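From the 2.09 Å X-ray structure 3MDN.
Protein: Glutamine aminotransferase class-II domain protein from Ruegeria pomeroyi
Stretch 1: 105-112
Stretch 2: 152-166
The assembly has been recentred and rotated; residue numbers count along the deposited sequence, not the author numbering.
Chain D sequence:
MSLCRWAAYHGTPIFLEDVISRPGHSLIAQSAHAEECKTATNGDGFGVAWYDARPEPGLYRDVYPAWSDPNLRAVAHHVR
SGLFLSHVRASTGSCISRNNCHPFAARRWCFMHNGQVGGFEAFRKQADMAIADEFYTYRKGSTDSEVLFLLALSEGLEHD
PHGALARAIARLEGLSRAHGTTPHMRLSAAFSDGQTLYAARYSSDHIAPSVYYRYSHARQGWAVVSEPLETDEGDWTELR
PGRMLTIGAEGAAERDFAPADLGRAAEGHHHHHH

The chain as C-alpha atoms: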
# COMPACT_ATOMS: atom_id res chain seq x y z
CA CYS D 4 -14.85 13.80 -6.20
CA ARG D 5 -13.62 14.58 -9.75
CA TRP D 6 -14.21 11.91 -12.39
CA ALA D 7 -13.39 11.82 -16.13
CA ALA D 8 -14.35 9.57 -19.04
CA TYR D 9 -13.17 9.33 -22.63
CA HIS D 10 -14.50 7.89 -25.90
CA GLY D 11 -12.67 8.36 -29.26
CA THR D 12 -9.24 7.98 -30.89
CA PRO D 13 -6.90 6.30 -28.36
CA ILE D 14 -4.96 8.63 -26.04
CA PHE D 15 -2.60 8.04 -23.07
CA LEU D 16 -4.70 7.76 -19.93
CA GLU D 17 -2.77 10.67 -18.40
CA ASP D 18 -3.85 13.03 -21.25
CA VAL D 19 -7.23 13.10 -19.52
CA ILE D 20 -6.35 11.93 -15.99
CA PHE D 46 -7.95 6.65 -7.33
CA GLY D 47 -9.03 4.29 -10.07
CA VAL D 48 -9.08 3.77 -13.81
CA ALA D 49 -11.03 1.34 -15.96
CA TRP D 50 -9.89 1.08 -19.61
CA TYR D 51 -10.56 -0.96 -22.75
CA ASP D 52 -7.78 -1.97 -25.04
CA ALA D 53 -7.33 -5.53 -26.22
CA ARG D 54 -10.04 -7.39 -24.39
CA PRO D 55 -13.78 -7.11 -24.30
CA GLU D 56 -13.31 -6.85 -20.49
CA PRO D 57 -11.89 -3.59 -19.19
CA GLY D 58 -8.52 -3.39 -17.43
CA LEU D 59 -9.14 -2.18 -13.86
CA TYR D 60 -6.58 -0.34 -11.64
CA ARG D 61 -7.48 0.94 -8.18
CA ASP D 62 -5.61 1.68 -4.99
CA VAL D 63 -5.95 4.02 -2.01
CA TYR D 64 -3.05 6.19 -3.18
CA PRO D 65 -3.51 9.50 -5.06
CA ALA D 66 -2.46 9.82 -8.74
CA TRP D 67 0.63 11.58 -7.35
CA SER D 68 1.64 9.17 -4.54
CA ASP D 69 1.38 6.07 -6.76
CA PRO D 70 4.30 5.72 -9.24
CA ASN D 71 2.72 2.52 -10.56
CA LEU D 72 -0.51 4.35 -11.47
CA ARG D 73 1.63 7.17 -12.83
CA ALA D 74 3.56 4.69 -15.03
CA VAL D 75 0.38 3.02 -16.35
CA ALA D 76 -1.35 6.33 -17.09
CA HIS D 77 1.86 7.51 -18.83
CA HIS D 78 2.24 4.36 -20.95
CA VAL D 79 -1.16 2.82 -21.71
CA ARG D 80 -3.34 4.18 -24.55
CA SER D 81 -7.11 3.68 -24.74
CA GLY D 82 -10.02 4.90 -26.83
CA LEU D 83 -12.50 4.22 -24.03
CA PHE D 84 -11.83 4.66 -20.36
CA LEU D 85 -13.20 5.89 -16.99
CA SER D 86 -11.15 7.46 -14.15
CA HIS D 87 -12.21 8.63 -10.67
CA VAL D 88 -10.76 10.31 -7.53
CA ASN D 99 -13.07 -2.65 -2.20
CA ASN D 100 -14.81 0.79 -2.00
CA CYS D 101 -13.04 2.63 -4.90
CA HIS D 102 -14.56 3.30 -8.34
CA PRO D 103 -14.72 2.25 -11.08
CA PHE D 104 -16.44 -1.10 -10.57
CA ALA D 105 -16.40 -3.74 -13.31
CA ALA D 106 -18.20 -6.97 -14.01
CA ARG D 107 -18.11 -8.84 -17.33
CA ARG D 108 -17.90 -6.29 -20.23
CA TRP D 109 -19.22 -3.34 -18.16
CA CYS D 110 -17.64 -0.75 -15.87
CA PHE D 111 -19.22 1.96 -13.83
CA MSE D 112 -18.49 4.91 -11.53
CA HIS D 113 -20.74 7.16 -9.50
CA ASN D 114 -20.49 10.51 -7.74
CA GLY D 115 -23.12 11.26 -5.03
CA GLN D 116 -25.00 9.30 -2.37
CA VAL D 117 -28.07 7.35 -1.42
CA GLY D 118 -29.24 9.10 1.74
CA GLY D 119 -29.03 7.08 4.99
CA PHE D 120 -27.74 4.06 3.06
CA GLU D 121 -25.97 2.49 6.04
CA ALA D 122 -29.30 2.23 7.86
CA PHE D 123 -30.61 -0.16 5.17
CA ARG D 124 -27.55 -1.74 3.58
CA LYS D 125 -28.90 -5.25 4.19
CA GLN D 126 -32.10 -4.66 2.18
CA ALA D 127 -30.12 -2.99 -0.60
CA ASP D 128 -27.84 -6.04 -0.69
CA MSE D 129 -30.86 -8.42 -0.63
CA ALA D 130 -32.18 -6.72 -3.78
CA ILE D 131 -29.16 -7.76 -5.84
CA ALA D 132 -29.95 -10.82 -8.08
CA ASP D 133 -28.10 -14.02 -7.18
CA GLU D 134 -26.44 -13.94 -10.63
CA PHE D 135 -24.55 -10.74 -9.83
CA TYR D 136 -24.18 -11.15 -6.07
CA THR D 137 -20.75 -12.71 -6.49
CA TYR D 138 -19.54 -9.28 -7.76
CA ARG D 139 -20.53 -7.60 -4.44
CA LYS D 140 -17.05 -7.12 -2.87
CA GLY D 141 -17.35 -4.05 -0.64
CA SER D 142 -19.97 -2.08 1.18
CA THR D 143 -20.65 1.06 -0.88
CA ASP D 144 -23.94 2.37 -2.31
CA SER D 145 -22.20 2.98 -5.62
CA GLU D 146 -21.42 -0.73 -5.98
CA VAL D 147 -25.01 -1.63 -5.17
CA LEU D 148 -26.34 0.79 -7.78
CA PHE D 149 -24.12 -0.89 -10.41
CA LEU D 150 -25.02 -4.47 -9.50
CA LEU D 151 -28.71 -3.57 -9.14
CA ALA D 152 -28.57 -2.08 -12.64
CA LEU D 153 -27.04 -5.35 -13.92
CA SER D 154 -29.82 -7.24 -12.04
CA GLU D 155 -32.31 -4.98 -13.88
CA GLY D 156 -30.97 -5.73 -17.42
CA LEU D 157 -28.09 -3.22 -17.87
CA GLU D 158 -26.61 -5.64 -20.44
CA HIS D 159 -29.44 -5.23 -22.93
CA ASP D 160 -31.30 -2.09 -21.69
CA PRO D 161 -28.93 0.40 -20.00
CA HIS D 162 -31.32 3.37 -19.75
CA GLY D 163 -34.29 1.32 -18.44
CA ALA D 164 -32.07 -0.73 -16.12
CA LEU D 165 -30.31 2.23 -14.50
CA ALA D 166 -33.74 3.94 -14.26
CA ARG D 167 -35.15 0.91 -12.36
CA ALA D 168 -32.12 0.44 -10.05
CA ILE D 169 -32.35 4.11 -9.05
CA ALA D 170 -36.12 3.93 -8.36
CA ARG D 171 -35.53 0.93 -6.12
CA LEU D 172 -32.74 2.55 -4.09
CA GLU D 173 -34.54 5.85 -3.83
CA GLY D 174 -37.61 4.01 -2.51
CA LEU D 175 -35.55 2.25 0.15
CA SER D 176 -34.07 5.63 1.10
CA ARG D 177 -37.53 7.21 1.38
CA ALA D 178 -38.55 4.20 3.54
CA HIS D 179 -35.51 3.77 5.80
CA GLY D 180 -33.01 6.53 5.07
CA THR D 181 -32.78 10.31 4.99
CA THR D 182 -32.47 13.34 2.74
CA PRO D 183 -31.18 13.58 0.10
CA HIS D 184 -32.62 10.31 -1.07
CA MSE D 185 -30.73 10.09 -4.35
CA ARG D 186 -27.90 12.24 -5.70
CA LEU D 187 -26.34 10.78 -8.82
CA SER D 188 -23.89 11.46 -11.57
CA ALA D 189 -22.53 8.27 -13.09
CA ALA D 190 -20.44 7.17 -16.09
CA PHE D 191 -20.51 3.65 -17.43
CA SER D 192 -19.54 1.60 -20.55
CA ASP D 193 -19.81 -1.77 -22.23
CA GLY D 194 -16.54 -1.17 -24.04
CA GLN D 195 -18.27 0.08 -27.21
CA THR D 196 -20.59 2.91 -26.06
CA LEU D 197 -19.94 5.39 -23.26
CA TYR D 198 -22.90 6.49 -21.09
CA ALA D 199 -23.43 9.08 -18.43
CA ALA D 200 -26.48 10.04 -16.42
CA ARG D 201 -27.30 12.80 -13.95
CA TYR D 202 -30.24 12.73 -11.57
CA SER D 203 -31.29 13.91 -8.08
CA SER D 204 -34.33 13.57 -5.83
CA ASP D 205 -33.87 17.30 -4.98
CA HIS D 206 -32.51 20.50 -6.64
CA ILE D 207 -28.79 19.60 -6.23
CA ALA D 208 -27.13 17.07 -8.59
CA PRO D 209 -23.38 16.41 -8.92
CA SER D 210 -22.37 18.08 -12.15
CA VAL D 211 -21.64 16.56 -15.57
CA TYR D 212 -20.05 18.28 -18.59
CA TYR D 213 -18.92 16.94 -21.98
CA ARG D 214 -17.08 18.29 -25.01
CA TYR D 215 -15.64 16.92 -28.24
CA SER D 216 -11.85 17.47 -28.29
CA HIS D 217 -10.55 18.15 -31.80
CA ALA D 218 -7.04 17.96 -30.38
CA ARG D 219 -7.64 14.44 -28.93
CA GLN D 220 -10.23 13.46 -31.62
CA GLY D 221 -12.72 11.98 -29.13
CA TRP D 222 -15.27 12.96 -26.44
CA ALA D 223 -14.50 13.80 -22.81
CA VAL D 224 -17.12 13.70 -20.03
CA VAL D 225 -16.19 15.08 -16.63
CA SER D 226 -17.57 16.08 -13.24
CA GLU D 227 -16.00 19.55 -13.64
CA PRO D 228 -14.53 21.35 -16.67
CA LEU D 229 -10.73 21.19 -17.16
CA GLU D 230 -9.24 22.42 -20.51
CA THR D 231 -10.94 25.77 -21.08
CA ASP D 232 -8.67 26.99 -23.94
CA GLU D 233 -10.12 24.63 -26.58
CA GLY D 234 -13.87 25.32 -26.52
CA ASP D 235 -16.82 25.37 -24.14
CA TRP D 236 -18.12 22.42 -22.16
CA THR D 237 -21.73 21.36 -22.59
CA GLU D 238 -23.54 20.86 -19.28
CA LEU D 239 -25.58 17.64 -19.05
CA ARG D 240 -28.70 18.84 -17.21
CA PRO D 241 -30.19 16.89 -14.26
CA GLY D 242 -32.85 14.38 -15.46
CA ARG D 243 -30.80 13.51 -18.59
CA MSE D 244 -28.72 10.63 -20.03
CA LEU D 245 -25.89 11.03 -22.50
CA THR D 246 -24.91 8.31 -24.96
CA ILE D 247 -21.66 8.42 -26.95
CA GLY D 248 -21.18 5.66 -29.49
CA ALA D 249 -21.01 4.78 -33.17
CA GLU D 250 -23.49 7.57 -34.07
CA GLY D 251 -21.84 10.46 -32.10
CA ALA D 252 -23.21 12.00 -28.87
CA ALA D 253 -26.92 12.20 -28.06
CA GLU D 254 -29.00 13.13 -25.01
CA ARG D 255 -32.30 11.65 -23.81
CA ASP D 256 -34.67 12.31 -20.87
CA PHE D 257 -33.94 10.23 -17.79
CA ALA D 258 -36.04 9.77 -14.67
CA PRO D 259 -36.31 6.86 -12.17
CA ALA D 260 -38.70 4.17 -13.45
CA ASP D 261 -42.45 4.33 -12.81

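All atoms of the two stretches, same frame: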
# COMPACT_ATOMS: atom_id res chain seq x y z
N ALA D 105 -16.36 -3.07 -12.02
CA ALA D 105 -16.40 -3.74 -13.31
C ALA D 105 -16.95 -5.12 -13.09
O ALA D 105 -16.66 -5.75 -12.07
CB ALA D 105 -14.98 -3.84 -13.92
N ALA D 106 -17.73 -5.59 -14.04
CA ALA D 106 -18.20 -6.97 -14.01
C ALA D 106 -18.52 -7.32 -15.46
O ALA D 106 -19.20 -6.56 -16.13
CB ALA D 106 -19.42 -7.12 -13.11
N ARG D 107 -17.99 -8.45 -15.93
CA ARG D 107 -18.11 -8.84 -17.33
C ARG D 107 -17.57 -7.75 -18.28
O ARG D 107 -16.47 -7.28 -18.08
CB ARG D 107 -19.58 -9.15 -17.65
CG ARG D 107 -20.07 -10.32 -16.83
CD ARG D 107 -21.55 -10.54 -17.02
NE ARG D 107 -21.97 -11.61 -16.12
CZ ARG D 107 -23.19 -12.12 -16.08
NH1 ARG D 107 -24.13 -11.64 -16.91
NH2 ARG D 107 -23.47 -13.10 -15.23
N ARG D 108 -18.35 -7.34 -19.29
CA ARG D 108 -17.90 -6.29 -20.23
C ARG D 108 -18.05 -4.83 -19.73
O ARG D 108 -17.53 -3.88 -20.37
CB ARG D 108 -18.62 -6.39 -21.60
CG ARG D 108 -18.42 -7.68 -22.43
CD ARG D 108 -19.29 -7.65 -23.73
NE ARG D 108 -19.22 -6.32 -24.36
CZ ARG D 108 -19.96 -5.90 -25.39
NH1 ARG D 108 -20.87 -6.70 -25.95
NH2 ARG D 108 -19.79 -4.67 -25.87
N TRP D 109 -18.74 -4.66 -18.60
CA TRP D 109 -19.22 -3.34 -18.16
C TRP D 109 -18.38 -2.75 -17.03
O TRP D 109 -17.83 -3.50 -16.21
CB TRP D 109 -20.66 -3.44 -17.67
CG TRP D 109 -21.63 -3.68 -18.76
CD1 TRP D 109 -21.94 -4.87 -19.35
CD2 TRP D 109 -22.42 -2.68 -19.43
NE1 TRP D 109 -22.90 -4.68 -20.34
CE2 TRP D 109 -23.20 -3.34 -20.41
CE3 TRP D 109 -22.51 -1.29 -19.31
CZ2 TRP D 109 -24.08 -2.66 -21.25
CZ3 TRP D 109 -23.38 -0.61 -20.14
CH2 TRP D 109 -24.16 -1.30 -21.11
N CYS D 110 -18.26 -1.42 -17.00
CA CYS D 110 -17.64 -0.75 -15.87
C CYS D 110 -18.46 0.45 -15.55
O CYS D 110 -19.29 0.86 -16.36
CB CYS D 110 -16.18 -0.36 -16.15
SG CYS D 110 -15.93 0.68 -17.59
N PHE D 111 -18.24 1.05 -14.38
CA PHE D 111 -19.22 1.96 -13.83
C PHE D 111 -18.58 2.77 -12.71
O PHE D 111 -17.81 2.25 -11.92
CB PHE D 111 -20.37 1.11 -13.28
CG PHE D 111 -21.51 1.89 -12.68
CD1 PHE D 111 -21.45 2.30 -11.35
CD2 PHE D 111 -22.64 2.17 -13.42
CE1 PHE D 111 -22.50 3.01 -10.79
CE2 PHE D 111 -23.70 2.87 -12.88
CZ PHE D 111 -23.63 3.30 -11.56
N MSE D 112 -18.88 4.05 -12.66
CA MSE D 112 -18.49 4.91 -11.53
C MSE D 112 -19.57 5.96 -11.25
O MSE D 112 -20.35 6.32 -12.14
CB MSE D 112 -17.13 5.55 -11.76
CG MSE D 112 -17.01 6.39 -12.98
SE MSE D 112 -15.18 7.08 -13.10
CE MSE D 112 -15.48 8.03 -14.81
N ALA D 152 -28.31 -2.38 -11.24
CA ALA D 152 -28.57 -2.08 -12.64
C ALA D 152 -28.31 -3.30 -13.54
O ALA D 152 -29.10 -3.57 -14.46
CB ALA D 152 -27.77 -0.86 -13.11
N LEU D 153 -27.23 -4.03 -13.27
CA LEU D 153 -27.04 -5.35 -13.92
C LEU D 153 -28.24 -6.27 -13.67
O LEU D 153 -28.80 -6.82 -14.62
CB LEU D 153 -25.71 -6.02 -13.51
CG LEU D 153 -24.50 -5.35 -14.21
CD1 LEU D 153 -23.17 -5.57 -13.50
CD2 LEU D 153 -24.40 -5.75 -15.69
N SER D 154 -28.65 -6.40 -12.40
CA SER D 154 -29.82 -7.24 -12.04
C SER D 154 -31.07 -6.82 -12.82
O SER D 154 -31.90 -7.66 -13.15
CB SER D 154 -30.11 -7.17 -10.53
OG SER D 154 -28.93 -7.47 -9.79
N GLU D 155 -31.17 -5.53 -13.14
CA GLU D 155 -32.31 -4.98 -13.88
C GLU D 155 -32.15 -4.98 -15.42
O GLU D 155 -32.94 -4.36 -16.11
CB GLU D 155 -32.61 -3.54 -13.41
CG GLU D 155 -33.18 -3.39 -11.99
CD GLU D 155 -34.62 -3.91 -11.85
OE1 GLU D 155 -35.32 -4.04 -12.86
OE2 GLU D 155 -35.05 -4.22 -10.73
N GLY D 156 -31.13 -5.64 -15.96
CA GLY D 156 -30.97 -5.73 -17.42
C GLY D 156 -30.04 -4.72 -18.08
O GLY D 156 -30.18 -4.44 -19.27
N LEU D 157 -29.06 -4.19 -17.32
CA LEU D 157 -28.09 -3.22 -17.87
C LEU D 157 -27.48 -3.70 -19.19
O LEU D 157 -27.29 -2.90 -20.12
CB LEU D 157 -26.99 -2.86 -16.86
CG LEU D 157 -25.90 -1.89 -17.34
CD1 LEU D 157 -26.44 -0.50 -17.47
CD2 LEU D 157 -24.73 -1.84 -16.39
N GLU D 158 -27.22 -5.01 -19.26
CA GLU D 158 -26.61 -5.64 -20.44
C GLU D 158 -27.38 -5.48 -21.75
O GLU D 158 -26.76 -5.37 -22.80
CB GLU D 158 -26.26 -7.13 -20.18
CG GLU D 158 -25.01 -7.28 -19.28
CD GLU D 158 -24.84 -8.70 -18.72
OE1 GLU D 158 -25.81 -9.25 -18.16
OE2 GLU D 158 -23.73 -9.27 -18.83
N HIS D 159 -28.70 -5.45 -21.70
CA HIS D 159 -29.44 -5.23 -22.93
C HIS D 159 -30.30 -3.96 -22.95
O HIS D 159 -30.85 -3.61 -23.99
CB HIS D 159 -30.31 -6.45 -23.24
CG HIS D 159 -31.14 -6.89 -22.08
ND1 HIS D 159 -32.26 -6.20 -21.67
CD2 HIS D 159 -30.99 -7.92 -21.21
CE1 HIS D 159 -32.78 -6.81 -20.61
NE2 HIS D 159 -32.02 -7.85 -20.31
N ASP D 160 -30.41 -3.26 -21.82
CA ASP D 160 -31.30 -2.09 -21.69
C ASP D 160 -30.74 -1.10 -20.66
O ASP D 160 -31.30 -0.95 -19.59
CB ASP D 160 -32.70 -2.59 -21.28
CG ASP D 160 -33.69 -1.44 -20.99
OD1 ASP D 160 -33.50 -0.29 -21.47
OD2 ASP D 160 -34.68 -1.72 -20.26
N PRO D 161 -29.65 -0.41 -20.99
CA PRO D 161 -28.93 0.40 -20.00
C PRO D 161 -29.74 1.54 -19.38
O PRO D 161 -29.72 1.70 -18.16
CB PRO D 161 -27.74 0.97 -20.77
CG PRO D 161 -27.68 0.23 -22.07
CD PRO D 161 -29.05 -0.31 -22.33
N HIS D 162 -30.46 2.29 -20.21
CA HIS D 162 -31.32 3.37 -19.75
C HIS D 162 -32.42 2.89 -18.80
O HIS D 162 -32.56 3.42 -17.68
CB HIS D 162 -31.95 4.07 -20.97
CG HIS D 162 -32.93 5.15 -20.63
ND1 HIS D 162 -34.18 4.89 -20.11
CD2 HIS D 162 -32.86 6.49 -20.80
CE1 HIS D 162 -34.84 6.03 -19.96
NE2 HIS D 162 -34.07 7.01 -20.39
N GLY D 163 -33.22 1.92 -19.27
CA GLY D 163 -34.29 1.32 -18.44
C GLY D 163 -33.74 0.70 -17.17
O GLY D 163 -34.28 0.88 -16.08
N ALA D 164 -32.62 -0.02 -17.28
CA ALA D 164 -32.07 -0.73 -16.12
C ALA D 164 -31.53 0.24 -15.06
O ALA D 164 -31.77 0.06 -13.88
CB ALA D 164 -31.01 -1.72 -16.54
N LEU D 165 -30.81 1.28 -15.48
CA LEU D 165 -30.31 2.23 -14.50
C LEU D 165 -31.51 2.93 -13.84
O LEU D 165 -31.58 3.09 -12.62
CB LEU D 165 -29.33 3.22 -15.14
CG LEU D 165 -28.78 4.22 -14.13
CD1 LEU D 165 -27.95 3.48 -13.08
CD2 LEU D 165 -27.92 5.24 -14.81
N ALA D 166 -32.45 3.35 -14.68
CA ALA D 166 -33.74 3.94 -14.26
C ALA D 166 -34.43 3.11 -13.15
O ALA D 166 -34.85 3.64 -12.11
CB ALA D 166 -34.66 4.11 -15.47

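The two stretches meet in a largely apolar packing contact, centred on the indole of Trp109 and closed at one end by a single salt bridge, in which one side of a β-hairpin lies against a helix end, the connecting loop and the start of the next helix. Together they bury 429 Å² of surface, and Trp109 contributes the largest share.

The hairpin geometry sets up the contact. Ala106 and Trp109 bracket a type II' turn and are joined by two backbone hydrogen bonds, Ala106 N to Trp109 O (3.0 Å) and Trp109 N to Ala106 O (3.2 Å). Strand alternation then directs Trp109 and Phe111 toward the second stretch, whereas Cys110 points away and makes no contact with it.

The Trp109 side chain (chi1 m, chi2 82°) extends along the loop. Leu157 covers one face of the ring: its CG sits 3.9 Å from the centroid of the six-membered ring of Trp109, only 10° off the ring normal, in a CH-π contact, and its CD2 approaches Trp109 CE3 at 3.7 Å. A branched aliphatic side chain suits this place, since it offers C–H groups to the aromatic face. The backbone is close as well, with Leu157 O 3.4 Å from Trp109 CZ2. Farther round the indole, Pro161 CG lies 4.0 Å from Trp109 CH2, and the aliphatic part of Glu158 brings CG to 3.5 Å from Trp109 NE1.

Smaller apolar contacts extend the packing. Ala106 CB meets Leu153 CD1 at 4.1 Å, and the other methyl of this leucine, CD2, comes within 4.5 Å of Trp109 CD1. Farther along the strand, the edge of the Phe111 ring faces Leu165, with Phe111 CE2 4.3 Å from Leu165 CD1. Ala106, Leu153, Trp109, Phe111, Leu157 and Leu165 are buried in the assembly, as suits their largely apolar side chains; Pro161 is partly exposed.

At the turn, the contact becomes polar. Arg107, in a nearly extended rotamer (m, t, t), reaches out to Glu158, whose CA-to-CB bond points sideways but whose carboxylate comes nearer. Arg107 NH1 donates to Glu158 OE2 at 3.1 Å with an angle of 172°; the carboxylate oxygen lies near the guanidinium plane, so the salt bridge is also a nearly linear hydrogen bond. Glu158 thus serves twice, its methylene CG packing on the indole and its carboxylate pairing with Arg107.

The second stretch is braced internally. Leu157 N bonds to Ala152 O (2.9 Å), which ties Leu157 back to Ala152, while Asp160 OD1 caps the next helix by accepting from Gly163 N (3.1 Å).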